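DNA-binding protein HU (Anabaena sp., PDB 1P71) binds and bends DNA flexibly as a homodimeric histone-like protein, wrapping and stabilising it, and is essential for heterocyst differentiation. Local coordinates at the interface of chains A and B. Residues are numbered along the deposited sequence; one frame, centred on the assembly and turned at random. Chains: chain A/B, DNA-binding protein HU.

Contact 1: the interface of chains A and B. Residues chain A 1, 6, 9-10; chain B 28, 31, 35.
B:Thr31 projects from helix 18-37 of chain B against an apolar patch formed by A:Met1, A:Leu6 and A:Ala9 of the partner. This is part of the helical dimer body of HU, a bacterial histone-like protein, where the N-terminal helix 3-14 of one subunit packs against the long helix 18-37 of the other. The threonine touches with its methyl branch. With CG2 anti to the backbone N (chi1 -63° for OG1), the methyl is directed at chain A, while the hydroxyl OG1 lies on the branch beside the threonine's own backbone N. A:Met1 crosses that side chain at about a right angle. Its chain runs extended as far as the sulfur and then bends at chi3 (-93°), which swings the terminal methyl CE to 3.6 Å from CG2 of B:Thr31. The thioether sulfur SD of A:Met1 also lies against the same methyl, at 3.8 Å. A:Leu6 comes from the first turns of helix 3-14 and slides past the threonine in the opposite direction, placing CD1 3.7 Å from CB of B:Thr31 and equally near its CG2. The methyl of A:Ala9 completes the patch, its CB 3.9 Å from that CG2. One turn earlier on the chain B helix, B:Ala28 carries only a methyl, which probably lets A:Val10 come close to the backbone: CG2 of A:Val10 rests 3.5 Å from CA of B:Ala28 and 3.8 Å from its CB. One turn later, the methyl of B:Ala35 faces the sulfur of A:Met1 more distantly, CB to SD 4.3 Å.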
ATOM      1  N   MET A   1      11.403   8.220  -4.923  1.00 30.05           N
ATOM      2  CA  MET A   1      10.887   7.731  -6.236  1.00 30.15           C
ATOM      3  C   MET A   1       9.469   8.242  -6.428  1.00 29.74           C
ATOM      4  O   MET A   1       8.628   8.007  -5.575  1.00 29.85           O
ATOM      5  CB  MET A   1      10.891   6.211  -6.265  1.00 29.86           C
ATOM      6  CG  MET A   1      10.681   5.635  -7.629  1.00 31.55           C
ATOM      7  SD  MET A   1      10.669   3.846  -7.574  1.00 35.20           S
ATOM      8  CE  MET A   1      12.480   3.543  -7.929  1.00 34.44           C
ATOM      9  N   LEU A   6       9.401   5.446 -11.183  1.00 30.35           N
ATOM     10  CA  LEU A   6       8.941   4.062 -11.107  1.00 30.48           C
ATOM     11  C   LEU A   6       8.659   3.506 -12.491  1.00 30.66           C
ATOM     12  O   LEU A   6       9.079   2.401 -12.803  1.00 31.11           O
ATOM     13  CB  LEU A   6       7.684   3.936 -10.211  1.00 30.51           C
ATOM     14  CG  LEU A   6       7.032   2.546 -10.073  1.00 30.68           C
ATOM     15  CD1 LEU A   6       7.990   1.536  -9.460  1.00 30.22           C
ATOM     16  CD2 LEU A   6       5.740   2.587  -9.265  1.00 30.26           C
ATOM     17  N   ALA A   9      12.006   2.711 -14.226  1.00 32.79           N
ATOM     18  CA  ALA A   9      12.560   1.452 -13.731  1.00 33.17           C
ATOM     19  C   ALA A   9      11.775   0.243 -14.236  1.00 33.16           C
ATOM     20  O   ALA A   9      12.370  -0.791 -14.578  1.00 33.18           O
ATOM     21  CB  ALA A   9      12.593   1.463 -12.195  1.00 33.21           C
ATOM     22  N   VAL A  10      10.444   0.389 -14.287  1.00 32.95           N
ATOM     23  CA  VAL A  10       9.557  -0.693 -14.723  1.00 32.83           C
ATOM     24  C   VAL A  10       9.715  -0.975 -16.221  1.00 33.22           C
ATOM     25  O   VAL A  10       9.938  -2.122 -16.637  1.00 33.24           O
ATOM     26  CB  VAL A  10       8.085  -0.374 -14.387  1.00 32.70           C
ATOM     27  CG1 VAL A  10       7.158  -1.394 -15.012  1.00 31.97           C
ATOM     28  CG2 VAL A  10       7.890  -0.342 -12.877  1.00 32.30           C
TER
ATOM     29  N   ALA B  28       6.855  -3.338 -11.088  1.00 29.72           N
ATOM     30  CA  ALA B  28       6.486  -2.207 -10.255  1.00 29.51           C
ATOM     31  C   ALA B  28       6.503  -2.524  -8.753  1.00 29.37           C
ATOM     32  O   ALA B  28       7.001  -1.720  -7.962  1.00 29.24           O
ATOM     33  CB  ALA B  28       5.121  -1.653 -10.704  1.00 29.58           C
ATOM     34  N   THR B  31      10.079  -3.146  -7.525  1.00 29.64           N
ATOM     35  CA  THR B  31      10.755  -1.845  -7.466  1.00 29.04           C
ATOM     36  C   THR B  31      10.344  -1.040  -6.229  1.00 29.01           C
ATOM     37  O   THR B  31      11.204  -0.498  -5.522  1.00 29.01           O
ATOM     38  CB  THR B  31      10.538  -1.033  -8.768  1.00 29.23           C
ATOM     39  OG1 THR B  31      11.117  -1.738  -9.882  1.00 28.52           O
ATOM     40  CG2 THR B  31      11.367   0.247  -8.732  1.00 29.20           C
ATOM     41  N   ALA B  35      12.907  -0.020  -3.338  1.00 28.51           N
ATOM     42  CA  ALA B  35      13.011   1.391  -3.022  1.00 28.19           C
ATOM     43  C   ALA B  35      12.766   1.621  -1.534  1.00 28.00           C
ATOM     44  O   ALA B  35      13.556   2.295  -0.859  1.00 27.11           O
ATOM     45  CB  ALA B  35      12.010   2.192  -3.873  1.00 28.28           C
TER

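Contact 2: the interface of chains A and B. Residues chain A 36-37, 52, 76-77; chain B 85, 88-89.
Two side chains of the C-terminal helix 83-89 of chain B, B:Phe85 and B:Val89, are turned towards chain A by their first torsions. In B:Phe85, CG is anti to the backbone N (chi1 -157°), which sends the ring out towards A:Pro77 and A:Val36; in B:Val89, CG1 is likewise anti to the backbone N (chi1 175°) and points at the strands, which leaves CG2, beside the backbone N, to face the helix. The phenyl ring is met in two ways. A:Pro77, from strand 74-81, lays its CB over one face, 3.9 Å from the ring centroid and displaced towards the rim, a CH-pi contact. A:Val36, near the end of helix 18-37, approaches at the edge, with CB in the ring plane and CG1 3.8 Å from CE1 of B:Phe85; the two side chains cross at about a right angle. Strand and helix of chain A thus hold the ring between a face contact and an edge contact.

One turn along the helix, B:Val89 fits between helix 18-37 and two strands of the partner, 48-55 and 74-81. Its CG1 lies 3.4 Å from OG of A:Ser52 on strand 48-55 and also touches the backbone of A:Val76. Its CG2 comes 4.0 Å from CG1 of A:Val36, and CB packs near CD of A:Pro77. Beside it, OG of A:Ser37, beside its own backbone N, sits against CB of B:Lys88 and also meets CG2 of B:Val89, 3.7 Å away, while the bent remainder of the lysine leads its amine NZ away from the serine. A water lies between the backbone carbonyls of A:Ser37 and B:Val89, 3.2 Å from O of A:Ser37, although its very short approach to the valine makes the bridge doubtful. The site fastens the C-terminal helix of one subunit onto the helix and sheet of the other, tying together the homodimer that binds DNA.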
ATOM      1  N   VAL A  36     -11.218  -1.301  -3.753  1.00 28.30           N
ATOM      2  CA  VAL A  36     -11.269  -0.993  -2.323  1.00 28.61           C
ATOM      3  C   VAL A  36     -12.509  -0.144  -1.978  1.00 28.73           C
ATOM      4  O   VAL A  36     -13.201  -0.429  -1.004  1.00 28.66           O
ATOM      5  CB  VAL A  36      -9.945  -0.374  -1.822  1.00 29.14           C
ATOM      6  CG1 VAL A  36     -10.098   0.238  -0.383  1.00 29.94           C
ATOM      7  CG2 VAL A  36      -8.818  -1.421  -1.869  1.00 28.54           C
ATOM      8  N   SER A  37     -12.795   0.866  -2.797  1.00 29.01           N
ATOM      9  CA  SER A  37     -13.953   1.761  -2.610  1.00 29.76           C
ATOM     10  C   SER A  37     -15.316   1.080  -2.631  1.00 29.55           C
ATOM     11  O   SER A  37     -16.279   1.578  -2.022  1.00 29.03           O
ATOM     12  CB  SER A  37     -13.911   2.927  -3.624  1.00 29.58           C
ATOM     13  OG  SER A  37     -12.652   3.616  -3.503  1.00 33.26           O
ATOM     14  N   SER A  52     -10.783  -1.748   2.678  1.00 28.53           N
ATOM     15  CA  SER A  52     -11.515  -0.719   3.372  1.00 28.56           C
ATOM     16  C   SER A  52     -11.696  -1.199   4.828  1.00 28.36           C
ATOM     17  O   SER A  52     -12.018  -2.357   5.069  1.00 27.80           O
ATOM     18  CB  SER A  52     -12.859  -0.538   2.666  1.00 29.14           C
ATOM     19  OG  SER A  52     -13.473   0.676   3.011  1.00 30.20           O
ATOM     20  N   VAL A  76     -11.915   3.870   5.892  1.00 28.29           N
ATOM     21  CA  VAL A  76     -10.617   4.314   5.414  1.00 28.53           C
ATOM     22  C   VAL A  76      -9.928   3.188   4.661  1.00 28.15           C
ATOM     23  O   VAL A  76     -10.126   2.024   4.976  1.00 28.11           O
ATOM     24  CB  VAL A  76      -9.708   4.748   6.595  1.00 29.38           C
ATOM     25  CG1 VAL A  76     -10.291   5.990   7.318  1.00 29.89           C
ATOM     26  CG2 VAL A  76      -9.483   3.579   7.564  1.00 28.09           C
ATOM     27  N   PRO A  77      -9.108   3.522   3.672  1.00 28.53           N
ATOM     28  CA  PRO A  77      -8.295   2.501   3.010  1.00 28.50           C
ATOM     29  C   PRO A  77      -7.166   2.015   3.951  1.00 28.71           C
ATOM     30  O   PRO A  77      -6.654   2.794   4.774  1.00 28.92           O
ATOM     31  CB  PRO A  77      -7.761   3.234   1.770  1.00 28.86           C
ATOM     32  CG  PRO A  77      -7.852   4.687   2.075  1.00 28.14           C
ATOM     33  CD  PRO A  77      -8.876   4.877   3.125  1.00 28.26           C
TER
ATOM     34  N   PHE B  85      -7.859   8.619  -3.090  1.00 26.87           N
ATOM     35  CA  PHE B  85      -8.153   7.309  -2.517  1.00 27.14           C
ATOM     36  C   PHE B  85      -9.038   7.409  -1.263  1.00 27.57           C
ATOM     37  O   PHE B  85     -10.006   6.661  -1.115  1.00 27.99           O
ATOM     38  CB  PHE B  85      -6.833   6.625  -2.166  1.00 26.93           C
ATOM     39  CG  PHE B  85      -6.915   5.132  -2.095  1.00 27.34           C
ATOM     40  CD1 PHE B  85      -8.152   4.480  -2.021  1.00 28.31           C
ATOM     41  CD2 PHE B  85      -5.762   4.374  -2.084  1.00 25.98           C
ATOM     42  CE1 PHE B  85      -8.227   3.101  -1.940  1.00 26.68           C
ATOM     43  CE2 PHE B  85      -5.837   2.979  -2.001  1.00 27.18           C
ATOM     44  CZ  PHE B  85      -7.085   2.357  -1.942  1.00 26.31           C
ATOM     45  N   LYS B  88     -12.554   8.568  -2.199  1.00 27.53           N
ATOM     46  CA  LYS B  88     -13.346   7.565  -2.927  1.00 28.13           C
ATOM     47  C   LYS B  88     -13.975   6.569  -1.952  1.00 28.19           C
ATOM     48  O   LYS B  88     -15.137   6.179  -2.103  1.00 28.99           O
ATOM     49  CB  LYS B  88     -12.510   6.826  -3.990  1.00 28.20           C
ATOM     50  CG  LYS B  88     -12.105   7.658  -5.216  1.00 30.09           C
ATOM     51  CD  LYS B  88     -13.306   8.219  -5.963  1.00 34.38           C
ATOM     52  CE  LYS B  88     -13.739   7.335  -7.137  1.00 37.92           C
ATOM     53  NZ  LYS B  88     -12.663   7.107  -8.168  1.00 38.60           N
ATOM     54  N   VAL B  89     -13.208   6.200  -0.932  1.00 28.42           N
ATOM     55  CA  VAL B  89     -13.649   5.273   0.127  1.00 28.89           C
ATOM     56  C   VAL B  89     -14.709   5.926   1.048  1.00 28.36           C
ATOM     57  O   VAL B  89     -15.664   5.282   1.502  1.00 28.15           O
ATOM     58  CB  VAL B  89     -12.391   4.737   0.927  1.00 28.03           C
ATOM     59  CG1 VAL B  89     -12.788   3.883   2.104  1.00 28.75           C
ATOM     60  CG2 VAL B  89     -11.491   3.936   0.019  1.00 27.96           C
TER
HETATM   61  O   HOH W   1     -16.386   3.126   0.724  1.00 53.13           O

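Contact 1 and contact 2 belong to the same homodimer interface, with the centres of their C-alpha atoms about 24 Å apart. Helix 18-37 takes part in both, but from opposite subunits: chain B supplies it to contact 1, meeting the partner's N-terminal segment, and chain A supplies its C-terminal end to contact 2. Since the interface is two-fold symmetric, each contact has a twin with the chains exchanged. The second half of each long helix is therefore gripped by the other subunit, by its N-terminal segment and by its C-terminal helix, which in contact 2 also packs against the partner's strands, making an intertwined dimer.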